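Long-range contacts in gamma-glutamyl-gamma-aminobutyraldehyde dehydrogenase (Burkholderia cenocepacia, PDB 4LIH), which probably oxidises gamma-glutamyl-gamma-aminobutyraldehyde, and perhaps related aldehydes, to the carboxylic acid with NAD(P)+ as hydride acceptor: residues I282-C287 against V438-L443; V346-I351 against V389-F394. One frame throughout, in Å; residues are numbered along the deposited sequence.

In the fold
Going from the N terminus, the chain reaches the first of the four segments at the end of strand 280-283, which with the turn after it supplies 282-287. It then passes strand 314-318 and reaches the loop 346-351 ahead of helix 354-370. Interaction 2 closes a short loop when strand 388-395 brings 389-394 back to that loop. Interaction 1 closes the longer one when strand 435-439 brings 438-443 alongside 282-287, so interaction 2 is nested inside interaction 1. Both reach the same mixed sheet, in which strands 314-318 and 411-417 lie between the two contacts. Their centres are 27 Å apart and their nearest atoms about 12 Å, so the link between them is the sheet, without touching.

Interaction 1 (I282-C287 against V438-L443); sequences IVLPDC and VWTSNL
T440 and D286 meet through their side chains: OG1 of T440 stands anti to its backbone N (chi1 -178°), while CG of D286 sits between its own N and carbonyl carbon (chi1 66°). The two groups lie side by side, and T440 OG1 donates to D286 OD1 at 2.6 Å, reaching the syn side from 30° out of the carboxylate plane. The same hydroxyl accepts from N442 N at 3.2 Å, an ST turn ahead of helix 443-452, where N442 OD1 caps T445 N. D286 O is gripped twice by S441, by OG at 2.8 Å in the carbonyl plane on a lone pair and more weakly by the backbone N at 3.0 Å. S441 and N442 pack against N442 and S441 of a second subunit.

Before this turn, I282 and V283 pair in parallel with V438 and W439, joining neighbouring strands of the mixed sheet of the aldehyde dehydrogenase fold. W439 N bonds to I282 O at 2.8 Å, and L284 N returns a bond to W439 O at 3.2 Å. L284 CD1 packs on V438 CG2, on the side where helix 443-452 adds T445 and V449. Across the sheet, C287 SG approaches W439 CB to 3.8 Å and stands oblique to the indole, whose NE1 is bonded to N281 and whose flank meets helix 290-302.

Where the parallel ladder ends, bonds centred on the hydroxyls of T440 and S441 thus take over, with one weak backbone bond beside them. T440 OG1, both donor and acceptor, ties the type I turn L284-C287 to the start of helix 443-452.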
ATOM      1  N   ILE A 282      10.614   7.404  30.181  1.00  9.62           N
ATOM      2  CA  ILE A 282      11.993   7.870  30.370  1.00 10.01           C
ATOM      3  C   ILE A 282      12.141   9.384  30.221  1.00 10.38           C
ATOM      4  O   ILE A 282      11.852   9.922  29.171  1.00 10.65           O
ATOM      5  CB  ILE A 282      12.925   7.224  29.351  1.00 10.03           C
ATOM      6  CG1 ILE A 282      12.754   5.692  29.413  1.00 10.01           C
ATOM      7  CG2 ILE A 282      14.350   7.727  29.632  1.00 10.21           C
ATOM      8  CD1 ILE A 282      13.565   4.904  28.406  1.00  9.98           C
ATOM      9  N   VAL A 283      12.581  10.069  31.268  1.00 10.85           N
ATOM     10  CA  VAL A 283      12.685  11.536  31.227  1.00 11.36           C
ATOM     11  C   VAL A 283      14.130  11.921  31.334  1.00 11.83           C
ATOM     12  O   VAL A 283      14.754  11.681  32.348  1.00 11.90           O
ATOM     13  CB  VAL A 283      11.890  12.211  32.326  1.00 11.37           C
ATOM     14  CG1 VAL A 283      11.889  13.710  32.144  1.00 11.52           C
ATOM     15  CG2 VAL A 283      10.484  11.720  32.345  1.00 11.26           C
ATOM     16  N   LEU A 284      14.628  12.529  30.252  1.00 12.49           N
ATOM     17  CA  LEU A 284      15.985  12.971  30.128  1.00 12.88           C
ATOM     18  C   LEU A 284      16.167  14.461  30.474  1.00 13.57           C
ATOM     19  O   LEU A 284      15.232  15.239  30.404  1.00 13.69           O
ATOM     20  CB  LEU A 284      16.489  12.704  28.723  1.00 13.00           C
ATOM     21  CG  LEU A 284      16.563  11.222  28.361  1.00 13.01           C
ATOM     22  CD1 LEU A 284      16.653  11.022  26.870  1.00 13.10           C
ATOM     23  CD2 LEU A 284      17.765  10.627  29.050  1.00 13.35           C
ATOM     24  N   PRO A 285      17.405  14.860  30.813  1.00 14.30           N
ATOM     25  CA  PRO A 285      17.696  16.263  31.221  1.00 14.71           C
ATOM     26  C   PRO A 285      17.271  17.342  30.201  1.00 15.28           C
ATOM     27  O   PRO A 285      16.836  18.444  30.591  1.00 15.30           O
ATOM     28  CB  PRO A 285      19.207  16.255  31.378  1.00 14.85           C
ATOM     29  CG  PRO A 285      19.543  14.840  31.728  1.00 14.72           C
ATOM     30  CD  PRO A 285      18.608  14.019  30.873  1.00 14.52           C
ATOM     31  N   ASP A 286      17.356  17.020  28.904  1.00 15.27           N
ATOM     32  CA  ASP A 286      16.951  17.971  27.881  1.00 15.39           C
ATOM     33  C   ASP A 286      15.469  17.858  27.472  1.00 15.75           C
ATOM     34  O   ASP A 286      15.078  18.345  26.413  1.00 15.88           O
ATOM     35  CB  ASP A 286      17.885  17.901  26.679  1.00 15.12           C
ATOM     36  CG  ASP A 286      17.814  16.573  25.938  1.00 14.81           C
ATOM     37  OD1 ASP A 286      16.934  15.731  26.194  1.00 13.86           O
ATOM     38  OD2 ASP A 286      18.683  16.367  25.106  1.00 14.73           O
ATOM     39  N   CYS A 287      14.651  17.224  28.309  1.00 16.28           N
ATOM     40  CA  CYS A 287      13.186  17.211  28.130  1.00 17.24           C
ATOM     41  C   CYS A 287      12.697  18.616  27.783  1.00 17.75           C
ATOM     42  O   CYS A 287      13.065  19.556  28.494  1.00 16.49           O
ATOM     43  CB  CYS A 287      12.561  16.743  29.437  1.00 18.23           C
ATOM     44  SG  CYS A 287      10.777  16.781  29.550  1.00 19.95           S
ATOM     45  N   VAL A 438       9.828   8.250  25.762  1.00  9.10           N
ATOM     46  CA  VAL A 438      11.052   8.983  26.022  1.00  9.42           C
ATOM     47  C   VAL A 438      10.799  10.481  25.846  1.00  9.63           C
ATOM     48  O   VAL A 438      10.036  10.889  24.962  1.00  9.16           O
ATOM     49  CB  VAL A 438      12.266   8.513  25.167  1.00  9.55           C
ATOM     50  CG1 VAL A 438      11.982   8.594  23.662  1.00  9.61           C
ATOM     51  CG2 VAL A 438      13.508   9.251  25.616  1.00  9.86           C
ATOM     52  N   TRP A 439      11.371  11.268  26.762  1.00  9.95           N
ATOM     53  CA  TRP A 439      11.246  12.736  26.712  1.00 10.34           C
ATOM     54  C   TRP A 439      12.600  13.368  26.502  1.00 10.76           C
ATOM     55  O   TRP A 439      13.473  13.283  27.383  1.00 10.86           O
ATOM     56  CB  TRP A 439      10.626  13.312  27.988  1.00 10.36           C
ATOM     57  CG  TRP A 439       9.228  12.806  28.275  1.00 10.18           C
ATOM     58  CD1 TRP A 439       8.891  11.537  28.637  1.00 10.08           C
ATOM     59  CD2 TRP A 439       7.985  13.531  28.154  1.00 10.17           C
ATOM     60  NE1 TRP A 439       7.560  11.441  28.802  1.00 10.01           N
ATOM     61  CE2 TRP A 439       6.959  12.630  28.475  1.00 10.06           C
ATOM     62  CE3 TRP A 439       7.652  14.853  27.822  1.00 10.26           C
ATOM     63  CZ2 TRP A 439       5.608  13.012  28.529  1.00  9.99           C
ATOM     64  CZ3 TRP A 439       6.313  15.232  27.827  1.00 10.23           C
ATOM     65  CH2 TRP A 439       5.299  14.303  28.165  1.00 10.14           C
ATOM     66  N   THR A 440      12.753  14.053  25.364  1.00 11.23           N
ATOM     67  CA  THR A 440      14.004  14.670  24.962  1.00 11.65           C
ATOM     68  C   THR A 440      13.739  15.686  23.858  1.00 12.20           C
ATOM     69  O   THR A 440      12.857  15.496  23.012  1.00 11.99           O
ATOM     70  CB  THR A 440      15.049  13.640  24.472  1.00 11.66           C
ATOM     71  OG1 THR A 440      16.271  14.310  24.149  1.00 11.66           O
ATOM     72  CG2 THR A 440      14.557  12.842  23.228  1.00 11.50           C
ATOM     73  N   SER A 441      14.528  16.769  23.871  1.00 13.10           N
ATOM     74  CA  SER A 441      14.461  17.775  22.832  1.00 13.48           C
ATOM     75  C   SER A 441      15.358  17.452  21.633  1.00 13.53           C
ATOM     76  O   SER A 441      15.279  18.130  20.612  1.00 13.96           O
ATOM     77  CB  SER A 441      14.817  19.168  23.418  1.00 14.01           C
ATOM     78  OG  SER A 441      16.130  19.136  23.950  1.00 14.62           O
ATOM     79  N   ASN A 442      16.203  16.430  21.755  1.00 13.58           N
ATOM     80  CA  ASN A 442      17.270  16.164  20.798  1.00 13.69           C
ATOM     81  C   ASN A 442      16.766  15.236  19.705  1.00 13.20           C
ATOM     82  O   ASN A 442      16.222  14.197  19.999  1.00 12.54           O
ATOM     83  CB  ASN A 442      18.469  15.523  21.499  1.00 14.09           C
ATOM     84  CG  ASN A 442      19.657  15.332  20.582  1.00 14.63           C
ATOM     85  OD1 ASN A 442      19.777  14.326  19.891  1.00 15.14           O
ATOM     86  ND2 ASN A 442      20.554  16.314  20.562  1.00 15.00           N
ATOM     87  N   LEU A 443      16.946  15.646  18.456  1.00 13.07           N
ATOM     88  CA  LEU A 443      16.473  14.895  17.292  1.00 12.81           C
ATOM     89  C   LEU A 443      17.007  13.487  17.252  1.00 12.88           C
ATOM     90  O   LEU A 443      16.234  12.517  17.175  1.00 12.81           O
ATOM     91  CB  LEU A 443      16.835  15.637  16.024  1.00 13.04           C
ATOM     92  CG  LEU A 443      16.600  14.878  14.716  1.00 12.95           C
ATOM     93  CD1 LEU A 443      15.118  14.972  14.384  1.00 12.81           C
ATOM     94  CD2 LEU A 443      17.512  15.456  13.609  1.00 13.30           C
TER

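Interaction 2 (V346-I351 against V389-F394); sequences VSMGAI and VEPTVF
M348 and P391 form the first of two apolar contacts. The methionine chain leaves its backbone with CG anti to N and bends at the next two torsions, chi3 (80°) setting the methyl CE. That methyl comes to rest over the proline ring: CE is 3.5 Å from P391 N and 3.5 Å from P391 CD, with CB at a similar range, and still only 3.9 Å from P391 CG. Near-equal distances to the ring atoms place it above the pyrrolidine face, not beside one corner.

The second apolar contact joins two branched side chains that slant across each other. I351 CG1 meets V389 CG1 at 3.8 Å, and I351 CD1 follows at 4.0 Å from the same V389 CG1. With chi1 of 60°, V389 CG1 lies between its backbone N and carbonyl carbon, and it is this methyl that I351 meets. Helix 354-370 lines this patch through L357, L361 and I364 against V389, and through Q356 against I351.

Polar traffic between the segments runs through a water. It donates to G349 O at 2.9 Å and accepts from V389 N at 3.1 Å, bridging two backbone groups of buried residues.

Within 389-394, T392 OG1 donates to E390 O at 2.9 Å from above the carbonyl plane, spanning P391 just before the regular strand at T392-F394, while E390 OE1 takes A378 N.

This is plain packing of the loop before helix 354-370 on the interrupted strand 388-395, away from the predicted active-site residue E274. Van der Waals contact holds the thioether methyl of M348 on a proline ring and two aliphatic branches on each other; the water supplies directional bonding, giving a buried carbonyl a donor and a buried N-H an acceptor where the two backbones stand too far apart to pair directly.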
ATOM      1  N   VAL A 346     -13.993  15.209  39.457  1.00 17.73           N
ATOM      2  CA  VAL A 346     -13.086  14.184  40.016  1.00 17.62           C
ATOM      3  C   VAL A 346     -12.239  13.496  38.944  1.00 18.60           C
ATOM      4  O   VAL A 346     -12.762  13.041  37.917  1.00 19.25           O
ATOM      5  CB  VAL A 346     -13.860  13.131  40.836  1.00 17.15           C
ATOM      6  CG1 VAL A 346     -13.008  11.907  41.122  1.00 16.75           C
ATOM      7  CG2 VAL A 346     -14.338  13.735  42.155  1.00 17.40           C
ATOM      8  N   SER A 347     -10.938  13.388  39.207  1.00 18.85           N
ATOM      9  CA  SER A 347      -9.986  12.806  38.267  1.00 20.54           C
ATOM     10  C   SER A 347      -9.568  11.377  38.579  1.00 20.68           C
ATOM     11  O   SER A 347      -9.005  10.725  37.688  1.00 22.55           O
ATOM     12  CB  SER A 347      -8.712  13.640  38.195  1.00 20.38           C
ATOM     13  OG  SER A 347      -8.987  14.892  37.620  1.00 21.24           O
ATOM     14  N   MET A 348      -9.765  10.946  39.833  1.00 20.22           N
ATOM     15  CA  MET A 348      -9.527   9.563  40.295  1.00 20.64           C
ATOM     16  C   MET A 348     -10.801   9.006  40.906  1.00 18.35           C
ATOM     17  O   MET A 348     -11.322   9.548  41.902  1.00 18.48           O
ATOM     18  CB  MET A 348      -8.439   9.516  41.370  1.00 23.11           C
ATOM     19  CG  MET A 348      -8.239   8.149  42.009  1.00 26.44           C
ATOM     20  SD  MET A 348      -6.814   7.267  41.398  1.00 32.23           S
ATOM     21  CE  MET A 348      -5.530   8.063  42.346  1.00 30.11           C
ATOM     22  N   GLY A 349     -11.267   7.894  40.362  1.00 16.06           N
ATOM     23  CA  GLY A 349     -12.491   7.251  40.843  1.00 15.10           C
ATOM     24  C   GLY A 349     -12.201   6.063  41.745  1.00 14.03           C
ATOM     25  O   GLY A 349     -11.284   6.088  42.516  1.00 14.13           O
ATOM     26  N   ALA A 350     -13.011   5.038  41.636  1.00 13.16           N
ATOM     27  CA  ALA A 350     -13.001   3.894  42.547  1.00 12.69           C
ATOM     28  C   ALA A 350     -12.247   2.762  41.915  1.00 12.35           C
ATOM     29  O   ALA A 350     -12.310   2.591  40.691  1.00 11.85           O
ATOM     30  CB  ALA A 350     -14.426   3.455  42.848  1.00 12.64           C
ATOM     31  N   ILE A 351     -11.566   1.980  42.749  1.00 12.19           N
ATOM     32  CA  ILE A 351     -11.009   0.675  42.343  1.00 12.29           C
ATOM     33  C   ILE A 351     -12.138  -0.329  42.169  1.00 12.44           C
ATOM     34  O   ILE A 351     -13.152  -0.277  42.875  1.00 13.24           O
ATOM     35  CB  ILE A 351      -9.982   0.186  43.377  1.00 12.22           C
ATOM     36  CG1 ILE A 351      -8.895   1.254  43.551  1.00 12.40           C
ATOM     37  CG2 ILE A 351      -9.407  -1.169  42.972  1.00 12.08           C
ATOM     38  CD1 ILE A 351      -8.095   1.542  42.265  1.00 12.34           C
ATOM     39  N   VAL A 389      -8.141   4.407  46.860  1.00 13.53           N
ATOM     40  CA  VAL A 389      -6.738   4.387  47.306  1.00 13.68           C
ATOM     41  C   VAL A 389      -6.091   5.619  46.712  1.00 13.41           C
ATOM     42  O   VAL A 389      -6.370   6.006  45.565  1.00 13.51           O
ATOM     43  CB  VAL A 389      -6.034   3.037  46.960  1.00 13.80           C
ATOM     44  CG1 VAL A 389      -6.021   2.769  45.473  1.00 13.77           C
ATOM     45  CG2 VAL A 389      -4.628   2.962  47.534  1.00 14.14           C
ATOM     46  N   GLU A 390      -5.266   6.274  47.510  1.00 13.71           N
ATOM     47  CA  GLU A 390      -4.570   7.474  47.071  1.00 13.53           C
ATOM     48  C   GLU A 390      -3.598   7.207  45.908  1.00 12.84           C
ATOM     49  O   GLU A 390      -3.036   6.116  45.808  1.00 12.19           O
ATOM     50  CB  GLU A 390      -3.779   8.094  48.215  1.00 14.34           C
ATOM     51  CG  GLU A 390      -4.592   8.618  49.376  1.00 14.91           C
ATOM     52  CD  GLU A 390      -3.748   8.906  50.608  1.00 15.46           C
ATOM     53  OE1 GLU A 390      -2.735   8.209  50.847  1.00 15.40           O
ATOM     54  OE2 GLU A 390      -4.086   9.881  51.310  1.00 15.97           O
ATOM     55  N   PRO A 391      -3.352   8.231  45.063  1.00 12.30           N
ATOM     56  CA  PRO A 391      -2.242   8.080  44.097  1.00 12.06           C
ATOM     57  C   PRO A 391      -0.910   8.010  44.834  1.00 11.89           C
ATOM     58  O   PRO A 391      -0.617   8.869  45.676  1.00 11.91           O
ATOM     59  CB  PRO A 391      -2.349   9.337  43.245  1.00 12.15           C
ATOM     60  CG  PRO A 391      -2.942  10.348  44.174  1.00 12.46           C
ATOM     61  CD  PRO A 391      -3.895   9.597  45.058  1.00 12.51           C
ATOM     62  N   THR A 392      -0.122   6.974  44.530  1.00 11.33           N
ATOM     63  CA  THR A 392       1.015   6.586  45.360  1.00 11.09           C
ATOM     64  C   THR A 392       2.289   6.521  44.537  1.00 10.76           C
ATOM     65  O   THR A 392       2.290   5.941  43.458  1.00 10.70           O
ATOM     66  CB  THR A 392       0.731   5.221  45.985  1.00 11.04           C
ATOM     67  OG1 THR A 392      -0.444   5.319  46.827  1.00 11.23           O
ATOM     68  CG2 THR A 392       1.880   4.714  46.799  1.00 11.12           C
ATOM     69  N   VAL A 393       3.366   7.102  45.060  1.00 10.61           N
ATOM     70  CA  VAL A 393       4.648   7.099  44.379  1.00 10.66           C
ATOM     71  C   VAL A 393       5.709   6.569  45.314  1.00 10.79           C
ATOM     72  O   VAL A 393       5.776   7.003  46.460  1.00 10.95           O
ATOM     73  CB  VAL A 393       5.038   8.532  43.937  1.00 10.62           C
ATOM     74  CG1 VAL A 393       6.360   8.547  43.207  1.00 10.61           C
ATOM     75  CG2 VAL A 393       3.958   9.144  43.057  1.00 10.47           C
ATOM     76  N   PHE A 394       6.511   5.623  44.822  1.00 11.04           N
ATOM     77  CA  PHE A 394       7.761   5.192  45.465  1.00 11.27           C
ATOM     78  C   PHE A 394       9.007   5.455  44.615  1.00 11.70           C
ATOM     79  O   PHE A 394       8.981   5.402  43.383  1.00 11.30           O
ATOM     80  CB  PHE A 394       7.754   3.692  45.686  1.00 11.12           C
ATOM     81  CG  PHE A 394       6.759   3.236  46.717  1.00 11.12           C
ATOM     82  CD1 PHE A 394       7.094   3.273  48.060  1.00 11.02           C
ATOM     83  CD2 PHE A 394       5.519   2.775  46.347  1.00 10.92           C
ATOM     84  CE1 PHE A 394       6.205   2.828  49.008  1.00 11.15           C
ATOM     85  CE2 PHE A 394       4.593   2.356  47.294  1.00 10.90           C
ATOM     86  CZ  PHE A 394       4.935   2.395  48.635  1.00 11.07           C
TER
HETATM   87  O   HOH W   1      -9.012   5.204  44.032  1.00 12.35           O